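Local coordinates for peptide methionine sulfoxide reductase MsrA (PDB 4D7L), which reduces the S-epimer of methionine sulfoxide, free or in proteins, back to methionine, repairing proteins damaged by oxidation, at residues A76-L79 and F80-T83; H214-Y217 and L218-P222. One frame throughout, in Å; residues are numbered along the deposited sequence.

Both contacts are local, each formed along one unbroken run of chain, and they come in series: interaction 1 is complete before interaction 2 begins, so they neither nest nor cross, and neither closes a long loop. Coming from the N terminus, the chain leaves strand 64-69, passes Cys72 and runs into helix 73-81, whose last turns and exit make interaction 1. Much later, after strand 208-209, residues 214-222 form a turn that leads into the short helix 217-220, interaction 2. The two meet in space: the carboxylate of Glu77 receives the backbone N-H of Gln216, and the ring of Trp81 packs on Gln216 and His219, joining the turn after strand 208-209 to helix 73-81.

Interaction 1. Residues A76-L79 and F80-T83; sequences AEKL and FWET
Phe80 N and Trp81 N reach back four residues to Ala76 O and Glu77 O in regular helical hydrogen bonds, and Glu82 N follows with Lys78 O as the helix runs out. The backbone CA of Lys78 sits over one face of the Trp81 indole, 3.4 Å from the centroid of the six-membered ring and almost on its normal, a CH-pi contact; CB and CG run on along the CH2/CZ2 side, Lys78 CG 3.8 Å from Trp81 CZ2. With CG between the backbone N and the carbonyl carbon (chi1 79°), the indole is laid back over the preceding turn. Glu77 meets it at its edge: CD lies in the ring plane, 3.7 Å from Trp81 CE3, with carboxylate and ring planes 88° apart. The carboxylate itself is held by Thr89 and by the backbone N of Gln216. Beyond the indole, the Lys78 chain bends at its last torsion and NZ makes a salt bridge, modelled short at 2.5 Å, to Glu82 OE2, on the syn side but 34° out of the carboxylate plane. Leu79 CD2 rests over a face of the Phe80 ring, 4.0 Å from CE2, while Phe80 also packs on Leu131 and Val119. Past the last turn, Thr83 OG1 donates to Leu79 O at 2.8 Å. This is the C-terminal end of an amphipathic helix packed on the central mixed sheet of the MsrA fold, directly following Cys72, the predicted active-site residue.

Interaction 2. Residues H214-Y217 and L218-P222; sequences HQQY and LHKNP
Two side-chain hydrogen bonds brace this stretch: Lys220 to Gln215 joins the helix to the turn before it, and Asn221 to Tyr217 spans the helix from its exit to its first residue. The Lys220 chain runs extended back along the turn, with CG anti to its own carbonyl carbon, and delivers NZ to Gln215 O at 2.8 Å, a little out of the carbonyl plane; Asp212 is a more distant, weak ionic partner. Asn221 and Tyr217 lie side by side and point the same way, CG of each anti to its backbone N. Asn221 ND2 gives a hydrogen to Tyr217 OH at 3.1 Å; the hydroxyl lies close to the amide plane, while amide and ring planes stand 88° apart. Asn221 OD1 is taken up by Leu223 N, so both ends of the amide have a partner.

In the backbone, His214 to Tyr217 form a type II beta turn, closed by Tyr217 N to His214 O at 3.2 Å. Gln216, in left-handed backbone conformation (phi 53°, psi 39°), is the N-cap residue of the short helix 217-220. Its carbonyl oxygen accepts Lys220 N at 3.0 Å and, more weakly, His219 N. Asn221 N then bonds to Tyr217 O at 2.8 Å just where the chain leaves helical geometry.

The apolar contacts gather round Tyr217. Leu218 CD2 touches Tyr217 CD2 at 3.7 Å, the two side chains lying at a slant to each other, and the CB of Asn221 lies over one face of that ring, toward its rim. The side chain of Leu218 is about 7 Å from that of Cys72, which forms a disulfide with Cys226. Tyr217 also stacks with Trp74 of helix 73-81, and Leu218 packs on Trp74 and Lys78.

Interaction 1. Residues A76-L79 and F80-T83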
ATOM      1  N   ALA A  76      -0.761  -5.199   5.848  1.00 15.83           N
ATOM      2  CA  ALA A  76       0.187  -4.121   5.691  1.00 19.09           C
ATOM      3  C   ALA A  76      -0.182  -2.932   6.570  1.00 15.33           C
ATOM      4  O   ALA A  76       0.694  -2.304   7.145  1.00 17.08           O
ATOM      5  CB  ALA A  76       0.259  -3.699   4.218  1.00 14.97           C
ATOM      6  N   GLU A  77      -1.472  -2.613   6.682  1.00 18.43           N
ATOM      7  CA  GLU A  77      -1.837  -1.439   7.487  1.00 17.46           C
ATOM      8  C   GLU A  77      -1.480  -1.662   8.954  1.00 16.79           C
ATOM      9  O   GLU A  77      -1.000  -0.749   9.635  1.00 16.84           O
ATOM     10  CB  GLU A  77      -3.336  -1.094   7.384  1.00 15.37           C
ATOM     11  CG  GLU A  77      -3.564   0.401   7.793  1.00 16.13           C
ATOM     12  CD  GLU A  77      -4.999   0.758   8.210  1.00 17.27           C
ATOM     13  OE1 GLU A  77      -5.933  -0.064   8.047  1.00 17.19           O
ATOM     14  OE2 GLU A  77      -5.195   1.890   8.706  1.00 19.00           O
ATOM     15  N   LYS A  78      -1.747  -2.871   9.434  1.00 15.28           N
ATOM     16  CA  LYS A  78      -1.457  -3.225  10.836  1.00 16.45           C
ATOM     17  C   LYS A  78       0.042  -3.108  11.112  1.00 22.69           C
ATOM     18  O   LYS A  78       0.457  -2.571  12.150  1.00 19.92           O
ATOM     19  CB  LYS A  78      -1.984  -4.637  11.151  1.00 19.81           C
ATOM     20  CG  LYS A  78      -1.766  -5.137  12.609  1.00 23.38           C
ATOM     21  CD  LYS A  78      -2.506  -6.479  12.780  1.00 25.19           C
ATOM     22  CE  LYS A  78      -2.203  -7.241  14.080  1.00 36.88           C
ATOM     23  NZ  LYS A  78      -1.923  -6.402  15.263  1.00 41.98           N
ATOM     24  N   LEU A  79       0.849  -3.604  10.181  1.00 20.38           N
ATOM     25  CA  LEU A  79       2.309  -3.516  10.294  1.00 17.48           C
ATOM     26  C   LEU A  79       2.753  -2.082  10.527  1.00 17.67           C
ATOM     27  O   LEU A  79       3.593  -1.786  11.396  1.00 18.05           O
ATOM     28  CB  LEU A  79       2.964  -4.048   9.010  1.00 20.16           C
ATOM     29  CG  LEU A  79       4.489  -3.926   8.975  1.00 26.66           C
ATOM     30  CD1 LEU A  79       5.100  -5.008   9.879  1.00 31.28           C
ATOM     31  CD2 LEU A  79       5.002  -4.009   7.554  1.00 26.39           C
ATOM     32  N   PHE A  80       2.176  -1.172   9.757  1.00 14.35           N
ATOM     33  CA  PHE A  80       2.617   0.212   9.880  1.00 15.08           C
ATOM     34  C   PHE A  80       1.983   0.976  11.039  1.00 18.72           C
ATOM     35  O   PHE A  80       2.690   1.764  11.681  1.00 19.10           O
ATOM     36  CB  PHE A  80       2.400   0.945   8.545  1.00 17.20           C
ATOM     37  CG  PHE A  80       3.427   0.568   7.520  1.00 22.02           C
ATOM     38  CD1 PHE A  80       4.738   1.013   7.667  1.00 19.05           C
ATOM     39  CD2 PHE A  80       3.115  -0.282   6.463  1.00 23.33           C
ATOM     40  CE1 PHE A  80       5.727   0.635   6.762  1.00 23.04           C
ATOM     41  CE2 PHE A  80       4.099  -0.658   5.529  1.00 24.98           C
ATOM     42  CZ  PHE A  80       5.406  -0.206   5.686  1.00 19.88           C
ATOM     43  N   TRP A  81       0.710   0.744  11.384  1.00 18.58           N
ATOM     44  CA  TRP A  81       0.181   1.532  12.512  1.00 17.73           C
ATOM     45  C   TRP A  81       0.840   1.091  13.813  1.00 18.27           C
ATOM     46  O   TRP A  81       0.851   1.837  14.789  1.00 23.88           O
ATOM     47  CB  TRP A  81      -1.372   1.499  12.644  1.00 15.61           C
ATOM     48  CG  TRP A  81      -2.018   0.282  13.269  1.00 15.37           C
ATOM     49  CD1 TRP A  81      -1.862  -0.194  14.553  1.00 19.15           C
ATOM     50  CD2 TRP A  81      -3.038  -0.522  12.667  1.00 16.36           C
ATOM     51  NE1 TRP A  81      -2.676  -1.305  14.750  1.00 19.73           N
ATOM     52  CE2 TRP A  81      -3.413  -1.513  13.608  1.00 16.08           C
ATOM     53  CE3 TRP A  81      -3.660  -0.508  11.404  1.00 17.24           C
ATOM     54  CZ2 TRP A  81      -4.374  -2.498  13.320  1.00 19.91           C
ATOM     55  CZ3 TRP A  81      -4.611  -1.490  11.111  1.00 13.95           C
ATOM     56  CH2 TRP A  81      -4.971  -2.464  12.073  1.00 16.06           C
ATOM     57  N   GLU A  82       1.403  -0.112  13.826  1.00 14.90           N
ATOM     58  CA  GLU A  82       2.127  -0.581  15.014  1.00 20.14           C
ATOM     59  C   GLU A  82       3.590  -0.148  15.039  1.00 27.55           C
ATOM     60  O   GLU A  82       4.312  -0.443  15.984  1.00 23.77           O
ATOM     61  CB  GLU A  82       2.027  -2.107  15.113  1.00 19.39           C
ATOM     62  CG  GLU A  82       0.584  -2.530  15.486  1.00 21.13           C
ATOM     63  CD  GLU A  82       0.395  -4.030  15.661  1.00 36.23           C
ATOM     64  OE1 GLU A  82       1.301  -4.807  15.276  1.00 34.52           O
ATOM     65  OE2 GLU A  82      -0.690  -4.418  16.163  1.00 32.34           O
ATOM     66  N   THR A  83       4.021   0.585  14.025  1.00 19.60           N
ATOM     67  CA  THR A  83       5.408   1.046  13.982  1.00 22.49           C
ATOM     68  C   THR A  83       5.624   2.334  14.757  1.00 21.28           C
ATOM     69  O   THR A  83       4.924   3.305  14.514  1.00 21.14           O
ATOM     70  CB  THR A  83       5.845   1.278  12.534  1.00 23.30           C
ATOM     71  OG1 THR A  83       5.724   0.050  11.818  1.00 21.08           O
ATOM     72  CG2 THR A  83       7.294   1.761  12.487  1.00 23.59           C
TER

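Interaction 2. Residues H214-Y217 and L218-P222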
ATOM      1  N   HIS A 214     -12.835  -1.317   5.511  1.00 16.41           N
ATOM      2  CA  HIS A 214     -11.435  -1.738   5.321  1.00 18.17           C
ATOM      3  C   HIS A 214     -10.446  -1.053   6.268  1.00 17.60           C
ATOM      4  O   HIS A 214      -9.346  -1.567   6.502  1.00 19.72           O
ATOM      5  CB  HIS A 214     -10.986  -1.471   3.866  1.00 18.25           C
ATOM      6  CG  HIS A 214     -11.673  -2.352   2.869  1.00 19.01           C
ATOM      7  ND1 HIS A 214     -11.197  -3.602   2.535  1.00 15.61           N
ATOM      8  CD2 HIS A 214     -12.820  -2.184   2.170  1.00 17.93           C
ATOM      9  CE1 HIS A 214     -12.020  -4.168   1.670  1.00 19.30           C
ATOM     10  NE2 HIS A 214     -13.002  -3.320   1.413  1.00 18.85           N
ATOM     11  N   GLN A 215     -10.811   0.119   6.769  1.00 16.90           N
ATOM     12  CA  GLN A 215      -9.902   0.901   7.607  1.00 17.67           C
ATOM     13  C   GLN A 215      -9.703   0.197   8.928  1.00 18.19           C
ATOM     14  O   GLN A 215     -10.659  -0.033   9.643  1.00 19.02           O
ATOM     15  CB  GLN A 215     -10.458   2.318   7.820  1.00 16.93           C
ATOM     16  CG  GLN A 215     -10.823   3.018   6.497  1.00 13.76           C
ATOM     17  CD  GLN A 215      -9.610   3.183   5.565  1.00 17.64           C
ATOM     18  OE1 GLN A 215      -8.485   3.339   6.035  1.00 17.95           O
ATOM     19  NE2 GLN A 215      -9.845   3.186   4.243  1.00 17.99           N
ATOM     20  N   GLN A 216      -8.461  -0.171   9.224  1.00 18.33           N
ATOM     21  CA  GLN A 216      -8.131  -0.956  10.422  1.00 13.85           C
ATOM     22  C   GLN A 216      -8.976  -2.218  10.526  1.00 16.91           C
ATOM     23  O   GLN A 216      -9.401  -2.612  11.611  1.00 21.22           O
ATOM     24  CB  GLN A 216      -8.291  -0.106  11.690  1.00 22.14           C
ATOM     25  CG  GLN A 216      -7.383   1.129  11.724  1.00 18.32           C
ATOM     26  CD  GLN A 216      -8.048   2.350  11.116  1.00 17.59           C
ATOM     27  OE1 GLN A 216      -9.088   2.796  11.597  1.00 19.78           O
ATOM     28  NE2 GLN A 216      -7.454   2.894  10.058  1.00 17.74           N
ATOM     29  N   TYR A 217      -9.208  -2.857   9.384  1.00 17.91           N
ATOM     30  CA  TYR A 217     -10.034  -4.058   9.328  1.00 18.47           C
ATOM     31  C   TYR A 217      -9.663  -5.118  10.373  1.00 15.78           C
ATOM     32  O   TYR A 217     -10.532  -5.683  11.044  1.00 16.85           O
ATOM     33  CB  TYR A 217      -9.938  -4.680   7.924  1.00 17.53           C
ATOM     34  CG  TYR A 217     -10.716  -5.962   7.789  1.00 18.70           C
ATOM     35  CD1 TYR A 217     -12.096  -5.948   7.667  1.00 21.73           C
ATOM     36  CD2 TYR A 217     -10.061  -7.205   7.762  1.00 22.05           C
ATOM     37  CE1 TYR A 217     -12.817  -7.136   7.538  1.00 23.81           C
ATOM     38  CE2 TYR A 217     -10.776  -8.394   7.635  1.00 20.46           C
ATOM     39  CZ  TYR A 217     -12.152  -8.352   7.523  1.00 22.07           C
ATOM     40  OH  TYR A 217     -12.864  -9.528   7.397  1.00 23.93           O
ATOM     41  N   LEU A 218      -8.372  -5.394  10.492  1.00 16.24           N
ATOM     42  CA  LEU A 218      -7.934  -6.474  11.365  1.00 18.20           C
ATOM     43  C   LEU A 218      -8.133  -6.132  12.831  1.00 20.27           C
ATOM     44  O   LEU A 218      -8.292  -7.025  13.663  1.00 21.57           O
ATOM     45  CB  LEU A 218      -6.474  -6.803  11.095  1.00 20.28           C
ATOM     46  CG  LEU A 218      -6.229  -7.363   9.696  1.00 19.38           C
ATOM     47  CD1 LEU A 218      -4.743  -7.662   9.536  1.00 19.98           C
ATOM     48  CD2 LEU A 218      -7.093  -8.619   9.441  1.00 16.85           C
ATOM     49  N   HIS A 219      -8.127  -4.844  13.160  1.00 20.58           N
ATOM     50  CA  HIS A 219      -8.445  -4.447  14.532  1.00 19.93           C
ATOM     51  C   HIS A 219      -9.950  -4.563  14.817  1.00 22.21           C
ATOM     52  O   HIS A 219     -10.365  -5.063  15.867  1.00 21.97           O
ATOM     53  CB  HIS A 219      -7.976  -3.017  14.814  1.00 22.96           C
ATOM     54  CG  HIS A 219      -8.257  -2.576  16.223  1.00 23.58           C
ATOM     55  ND1 HIS A 219      -7.443  -2.922  17.279  1.00 25.37           N
ATOM     56  CD2 HIS A 219      -9.295  -1.893  16.752  1.00 26.60           C
ATOM     57  CE1 HIS A 219      -7.952  -2.436  18.400  1.00 29.04           C
ATOM     58  NE2 HIS A 219      -9.074  -1.799  18.105  1.00 26.46           N
ATOM     59  N   LYS A 220     -10.764  -4.066  13.892  1.00 18.30           N
ATOM     60  CA  LYS A 220     -12.217  -4.081  14.044  1.00 20.75           C
ATOM     61  C   LYS A 220     -12.775  -5.493  14.021  1.00 26.32           C
ATOM     62  O   LYS A 220     -13.778  -5.772  14.668  1.00 26.77           O
ATOM     63  CB  LYS A 220     -12.887  -3.271  12.922  1.00 21.62           C
ATOM     64  CG  LYS A 220     -12.621  -1.764  12.980  1.00 21.19           C
ATOM     65  CD  LYS A 220     -13.077  -1.094  11.683  1.00 17.54           C
ATOM     66  CE  LYS A 220     -12.857   0.411  11.700  1.00 22.38           C
ATOM     67  NZ  LYS A 220     -13.156   0.964  10.328  1.00 17.31           N
ATOM     68  N   ASN A 221     -12.158  -6.369  13.231  0.85 19.01           N
ATOM     69  CA  ASN A 221     -12.644  -7.735  13.130  0.85 21.32           C
ATOM     70  C   ASN A 221     -11.516  -8.714  13.418  0.85 17.83           C
ATOM     71  O   ASN A 221     -10.831  -9.184  12.508  0.85 17.97           O
ATOM     72  CB  ASN A 221     -13.241  -7.997  11.744  0.85 22.80           C
ATOM     73  CG  ASN A 221     -13.713  -9.420  11.591  0.85 30.87           C
ATOM     74  OD1 ASN A 221     -13.978 -10.111  12.591  0.85 30.67           O
ATOM     75  ND2 ASN A 221     -13.830  -9.877  10.348  0.85 26.82           N
ATOM     76  N   PRO A 222     -11.332  -9.040  14.699  1.00 26.85           N
ATOM     77  CA  PRO A 222     -10.259  -9.940  15.118  1.00 33.82           C
ATOM     78  C   PRO A 222     -10.455 -11.377  14.608  1.00 31.25           C
ATOM     79  O   PRO A 222      -9.539 -12.194  14.740  1.00 31.48           O
ATOM     80  CB  PRO A 222     -10.299  -9.850  16.645  1.00 37.79           C
ATOM     81  CG  PRO A 222     -11.613  -9.284  16.982  1.00 39.06           C
ATOM     82  CD  PRO A 222     -12.055  -8.456  15.836  1.00 29.21           C
TER